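Local coordinates for protein N-acetylglucosamine-6-phosphate deacetylase (Mycobacterium smegmatis, PDB 6FV4) that probably hydrolyses N-acetylglucosamine-6-phosphate, removing its acetyl group with the help of divalent metal ions, as a NagA-family member of the metallo-dependent hydrolases, at residues T71-G76 with T102-S107; A106-A111 with D133-E138. The protein carries 1 engineered substitution. One frame throughout, in Å; residues are numbered along the deposited sequence.

Overall arrangement
From the N terminus, strand 63-76 enters the barrel, and after helix 86-98 the chain returns as strand 104-109, closing the loop between T71-G76 and T102-S107 (contact 1). It then runs through helix 113-129 into strand 134-138, whose pairing with 106-111 (contact 2) closes a second loop. The two loops follow one another without nesting: the contacts share A106 and S107, and strand 104-109 pairs with strand 63-76 in contact 1 and with strand 134-138 in contact 2. Their centres are about 9 Å apart, and L104 O to D133 N, at 2.9 Å, is probably a further hydrogen bond between them. Both reach the same zinc ion, through H72 and H74 in contact 1 and E138 in contact 2.

Contact 1 (T71-G76 with T102-S107); sequences THLHGG and TTLVAS. With ZN (zinc ion), chain H.
S107 CB lies over one face of the H74 ring, a CH-pi contact with CB 4.0 Å from the ring centroid and 26° off the ring normal. At the ring's edge, in plane, H74 ND1 donates to water 1, which donates to S107 O and bridges the segments. The H72 ring has H74 NE2 at its edge, while S107 OG approaches obliquely, nearest to CD2. These histidines form the HxH pair at the C-terminal end of the first strand of the amidohydrolase barrel: H72 NE2 and H74 NE2 each bind zinc at 2.1 Å, and E138 supplies another ligand. With CG anti to the backbone N (chi1 177°), H72 brings NE2 to the zinc while the CD2 edge stays beside S107 OG, and its ND1 is hydrogen-bonded to E253 OE1.

S107 N donates a hydrogen bond to L73 O, 2.8 Å long, with the donor nearly on the C=O axis. L73 N makes a weak, bent bond to S107 OG, whose stronger partner is H136. S107 thus meets both metal-binding rings and the backbone of L73 between them, consistent with a second-shell role. L73 CD1 meets L104 CD2 4.0 Å away, the two side chains crossing at a slant, and helix 86-98 packs on both leucines. L73 CD2 comes to 3.3 Å from V105 O. The buried T71 O has no polar partner in the model; V105 CB lies 3.6 Å from it.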
loop_
_atom_site.group_PDB
_atom_site.type_symbol
_atom_site.label_atom_id
_atom_site.label_comp_id
_atom_site.label_asym_id
_atom_site.label_seq_id
_atom_site.Cartn_x
_atom_site.Cartn_y
_atom_site.Cartn_z
ATOM N N THR B 71 -2.573 22.885 0.249
ATOM C CA THR B 71 -1.946 23.075 1.548
ATOM C C THR B 71 -0.425 23.043 1.495
ATOM O O THR B 71 0.222 23.023 2.546
ATOM C CB THR B 71 -2.446 22.029 2.546
ATOM O OG1 THR B 71 -2.210 20.710 2.030
ATOM C CG2 THR B 71 -3.943 22.213 2.793
ATOM N N HIS B 72 0.171 23.062 0.311
ATOM C CA HIS B 72 1.629 22.997 0.230
ATOM C C HIS B 72 2.005 23.503 -1.162
ATOM O O HIS B 72 1.900 22.758 -2.138
ATOM C CB HIS B 72 2.120 21.575 0.488
ATOM C CG HIS B 72 3.605 21.386 0.349
ATOM N ND1 HIS B 72 4.257 20.281 0.848
ATOM C CD2 HIS B 72 4.558 22.142 -0.248
ATOM C CE1 HIS B 72 5.547 20.368 0.571
ATOM N NE2 HIS B 72 5.756 21.493 -0.089
ATOM N N LEU B 73 2.421 24.763 -1.238
ATOM C CA LEU B 73 2.884 25.340 -2.491
ATOM C C LEU B 73 3.787 26.521 -2.181
ATOM O O LEU B 73 3.685 27.145 -1.119
ATOM C CB LEU B 73 1.736 25.783 -3.396
ATOM C CG LEU B 73 0.880 26.948 -2.930
ATOM C CD1 LEU B 73 0.215 27.596 -4.145
ATOM C CD2 LEU B 73 -0.160 26.455 -1.945
ATOM N N HIS B 74 4.663 26.826 -3.142
ATOM C CA HIS B 74 5.715 27.818 -2.951
ATOM C C HIS B 74 5.504 29.085 -3.749
ATOM O O HIS B 74 6.078 30.122 -3.399
ATOM C CB HIS B 74 7.079 27.205 -3.316
ATOM C CG HIS B 74 7.454 26.068 -2.427
ATOM N ND1 HIS B 74 8.071 26.251 -1.209
ATOM C CD2 HIS B 74 7.247 24.735 -2.548
ATOM C CE1 HIS B 74 8.250 25.078 -0.626
ATOM N NE2 HIS B 74 7.764 24.143 -1.423
ATOM N N GLY B 75 4.682 29.037 -4.789
ATOM C CA GLY B 75 4.394 30.245 -5.530
ATOM C C GLY B 75 3.707 29.922 -6.832
ATOM O O GLY B 75 3.081 28.867 -6.976
ATOM N N GLY B 76 3.840 30.837 -7.773
ATOM C CA GLY B 76 3.248 30.683 -9.082
ATOM C C GLY B 76 3.087 32.017 -9.769
ATOM O O GLY B 76 3.167 33.086 -9.155
ATOM N N THR B 102 -9.103 27.976 -3.915
ATOM C CA THR B 102 -9.704 29.048 -3.133
ATOM C C THR B 102 -9.152 29.146 -1.718
ATOM O O THR B 102 -9.472 30.111 -1.009
ATOM C CB THR B 102 -11.223 28.873 -3.081
ATOM O OG1 THR B 102 -11.535 27.530 -2.695
ATOM C CG2 THR B 102 -11.835 29.149 -4.457
ATOM N N THR B 103 -8.356 28.172 -1.290
ATOM C CA THR B 103 -7.647 28.202 -0.023
ATOM C C THR B 103 -6.214 27.772 -0.282
ATOM O O THR B 103 -5.986 26.776 -0.978
ATOM C CB THR B 103 -8.298 27.264 0.999
ATOM O OG1 THR B 103 -9.610 27.746 1.313
ATOM C CG2 THR B 103 -7.452 27.196 2.277
ATOM N N LEU B 104 -5.253 28.495 0.291
ATOM C CA LEU B 104 -3.837 28.257 0.042
ATOM C C LEU B 104 -3.056 28.285 1.335
ATOM O O LEU B 104 -3.222 29.207 2.145
ATOM C CB LEU B 104 -3.237 29.321 -0.886
ATOM C CG LEU B 104 -3.975 29.578 -2.192
ATOM C CD1 LEU B 104 -3.721 30.985 -2.701
ATOM C CD2 LEU B 104 -3.547 28.563 -3.213
ATOM N N VAL B 105 -2.148 27.331 1.504
ATOM C CA VAL B 105 -1.177 27.415 2.592
ATOM C C VAL B 105 0.204 27.632 1.978
ATOM O O VAL B 105 0.710 26.789 1.220
ATOM C CB VAL B 105 -1.233 26.188 3.508
ATOM C CG1 VAL B 105 -0.132 26.265 4.571
ATOM C CG2 VAL B 105 -2.586 26.140 4.178
ATOM N N ALA B 106 0.788 28.792 2.258
ATOM C CA ALA B 106 2.024 29.194 1.605
ATOM C C ALA B 106 3.202 28.573 2.337
ATOM O O ALA B 106 3.301 28.674 3.558
ATOM C CB ALA B 106 2.144 30.718 1.569
ATOM N N SER B 107 4.083 27.918 1.593
ATOM C CA SER B 107 5.192 27.174 2.167
ATOM C C SER B 107 6.487 27.958 2.038
ATOM O O SER B 107 6.730 28.615 1.023
ATOM C CB SER B 107 5.384 25.813 1.481
ATOM O OG SER B 107 4.184 25.074 1.405
HETATM ZN ZN ZN H . 7.608 22.126 -0.906
HETATM O O HOH W 1 8.897 28.704 -0.524
#

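Contact 2 (A106-A111 with D133-E138). With CD (cadmium ion), chain J; ZN (zinc ion), chain H.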
loop_
_atom_site.group_PDB
_atom_site.type_symbol
_atom_site.label_atom_id
_atom_site.label_comp_id
_atom_site.label_asym_id
_atom_site.label_seq_id
_atom_site.Cartn_x
_atom_site.Cartn_y
_atom_site.Cartn_z
ATOM N N ALA B 106 0.788 28.792 2.258
ATOM C CA ALA B 106 2.024 29.194 1.605
ATOM C C ALA B 106 3.202 28.573 2.337
ATOM O O ALA B 106 3.301 28.674 3.558
ATOM C CB ALA B 106 2.144 30.718 1.569
ATOM N N SER B 107 4.083 27.918 1.593
ATOM C CA SER B 107 5.192 27.174 2.167
ATOM C C SER B 107 6.487 27.958 2.038
ATOM O O SER B 107 6.730 28.615 1.023
ATOM C CB SER B 107 5.384 25.813 1.481
ATOM O OG SER B 107 4.184 25.074 1.405
ATOM N N LEU B 108 7.343 27.821 3.044
ATOM C CA LEU B 108 8.669 28.404 3.035
ATOM C C LEU B 108 9.692 27.288 3.103
ATOM O O LEU B 108 9.569 26.396 3.942
ATOM C CB LEU B 108 8.863 29.349 4.238
ATOM C CG LEU B 108 7.970 30.570 4.339
ATOM C CD1 LEU B 108 8.242 31.287 5.658
ATOM C CD2 LEU B 108 8.270 31.506 3.171
ATOM N N VAL B 109 10.732 27.363 2.269
ATOM C CA VAL B 109 11.795 26.362 2.318
ATOM C C VAL B 109 12.802 26.722 3.403
ATOM O O VAL B 109 12.735 27.803 3.998
ATOM C CB VAL B 109 12.515 26.209 0.968
ATOM C CG1 VAL B 109 11.549 25.761 -0.117
ATOM C CG2 VAL B 109 13.217 27.506 0.597
ATOM N N THR B 110 13.743 25.809 3.651
ATOM C CA THR B 110 14.791 26.004 4.646
ATOM C C THR B 110 15.468 27.358 4.469
ATOM O O THR B 110 15.895 27.720 3.369
ATOM C CB THR B 110 15.823 24.873 4.547
ATOM O OG1 THR B 110 15.243 23.646 5.011
ATOM C CG2 THR B 110 17.036 25.166 5.391
ATOM N N ALA B 111 15.533 28.118 5.555
ATOM C CA ALA B 111 16.135 29.445 5.533
ATOM C C ALA B 111 16.895 29.686 6.829
ATOM O O ALA B 111 16.695 28.994 7.832
ATOM C CB ALA B 111 15.084 30.545 5.329
ATOM N N ASP B 133 -4.074 31.535 3.554
ATOM C CA ASP B 133 -4.817 31.078 4.714
ATOM C C ASP B 133 -3.929 30.537 5.827
ATOM O O ASP B 133 -4.437 30.175 6.896
ATOM C CB ASP B 133 -5.836 30.027 4.264
ATOM C CG ASP B 133 -6.786 30.573 3.206
ATOM O OD1 ASP B 133 -7.870 31.066 3.593
ATOM O OD2 ASP B 133 -6.440 30.543 1.992
ATOM N N GLY B 134 -2.620 30.509 5.626
ATOM C CA GLY B 134 -1.740 29.922 6.611
ATOM C C GLY B 134 -0.347 29.878 6.041
ATOM O O GLY B 134 -0.119 30.228 4.882
ATOM N N ILE B 135 0.588 29.439 6.883
ATOM C CA ILE B 135 1.992 29.294 6.513
ATOM C C ILE B 135 2.435 27.875 6.829
ATOM O O ILE B 135 2.051 27.303 7.856
ATOM C CB ILE B 135 2.898 30.304 7.252
ATOM C CG1 ILE B 135 2.426 31.741 7.007
ATOM C CG2 ILE B 135 4.365 30.109 6.811
ATOM C CD1 ILE B 135 3.095 32.807 7.967
ATOM N N HIS B 136 3.256 27.318 5.952
ATOM C CA HIS B 136 3.868 26.017 6.142
ATOM C C HIS B 136 5.376 26.205 6.120
ATOM O O HIS B 136 5.922 26.735 5.144
ATOM C CB HIS B 136 3.407 25.063 5.040
ATOM C CG HIS B 136 4.217 23.810 4.918
ATOM N ND1 HIS B 136 4.422 23.189 3.704
ATOM C CD2 HIS B 136 4.830 23.033 5.844
ATOM C CE1 HIS B 136 5.151 22.102 3.880
ATOM N NE2 HIS B 136 5.399 21.972 5.169
ATOM N N LEU B 137 6.049 25.788 7.186
ATOM C CA LEU B 137 7.509 25.835 7.224
ATOM C C LEU B 137 8.036 24.481 6.776
ATOM O O LEU B 137 8.079 23.527 7.562
ATOM C CB LEU B 137 8.012 26.186 8.617
ATOM C CG LEU B 137 7.366 27.434 9.229
ATOM C CD1 LEU B 137 7.915 27.635 10.625
ATOM C CD2 LEU B 137 7.620 28.636 8.351
ATOM N N GLU B 138 8.421 24.391 5.503
ATOM C CA GLU B 138 9.082 23.192 4.979
ATOM C C GLU B 138 10.593 23.369 5.116
ATOM O O GLU B 138 11.327 23.599 4.152
ATOM C CB GLU B 138 8.684 22.929 3.539
ATOM C CG GLU B 138 9.209 21.552 3.072
ATOM C CD GLU B 138 8.804 21.208 1.677
ATOM O OE1 GLU B 138 8.645 22.140 0.887
ATOM O OE2 GLU B 138 8.658 20.006 1.375
HETATM CD CD CD J . 10.011 19.487 -0.567
HETATM ZN ZN ZN H . 7.608 22.126 -0.906
HETATM O O HOH W 2 11.217 18.435 -2.606
#
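H136 O receives the backbone N-H of L108 at 2.8 Å, with 156° at the hydrogen and the donor nearly in line with the C=O bond. The same oxygen takes a CA-H...O contact from S107 CA at 3.1 Å and a weak, long bond from E138 N within its own strand. It lies in the middle of a parallel strand pair of the amidohydrolase barrel, the beta-alpha-beta unit of strand 104-109, helix 113-129 and strand 134-138. The strand axes differ by 26° in direction. A106 straddles I135: its N donates to G134 O and its O accepts H136 N. The last bond, E138 N to L108 O, is weak.

Side chains alternate between two faces. L108, I135 and L137 turn to the helical side, where the L108 and L137 side chains lie side by side, pointing the same way, with CD1 of L108 3.8 Å from CD2 of L137, and helix 113-129 packs over them with L123 and V120. S107, H136 and E138 turn to the opposite face, where E138 reaches the metals. S107 OG and H136 ND1 share a hydrogen bond of 3.0 Å, at the edge of the imidazole and near its plane; either atom could be the donor. T178 OG1 hydrogen-bonds NE2, so both ring nitrogens have partners that would fix its rotation, and the H72 ring stands edge-to-face against it.

E138 leaves the strand with CG anti to the backbone N (chi1 -171°) and stays extended, which carries its carboxylate up to the two metals, where it bridges them, one oxygen to each: H72 and H74 share zinc with OE1, and H150, H204 and H225 share cadmium with OE2. E138 OE1 to zinc is 2.1 Å, and E138 OE2 to cadmium is 2.4 Å.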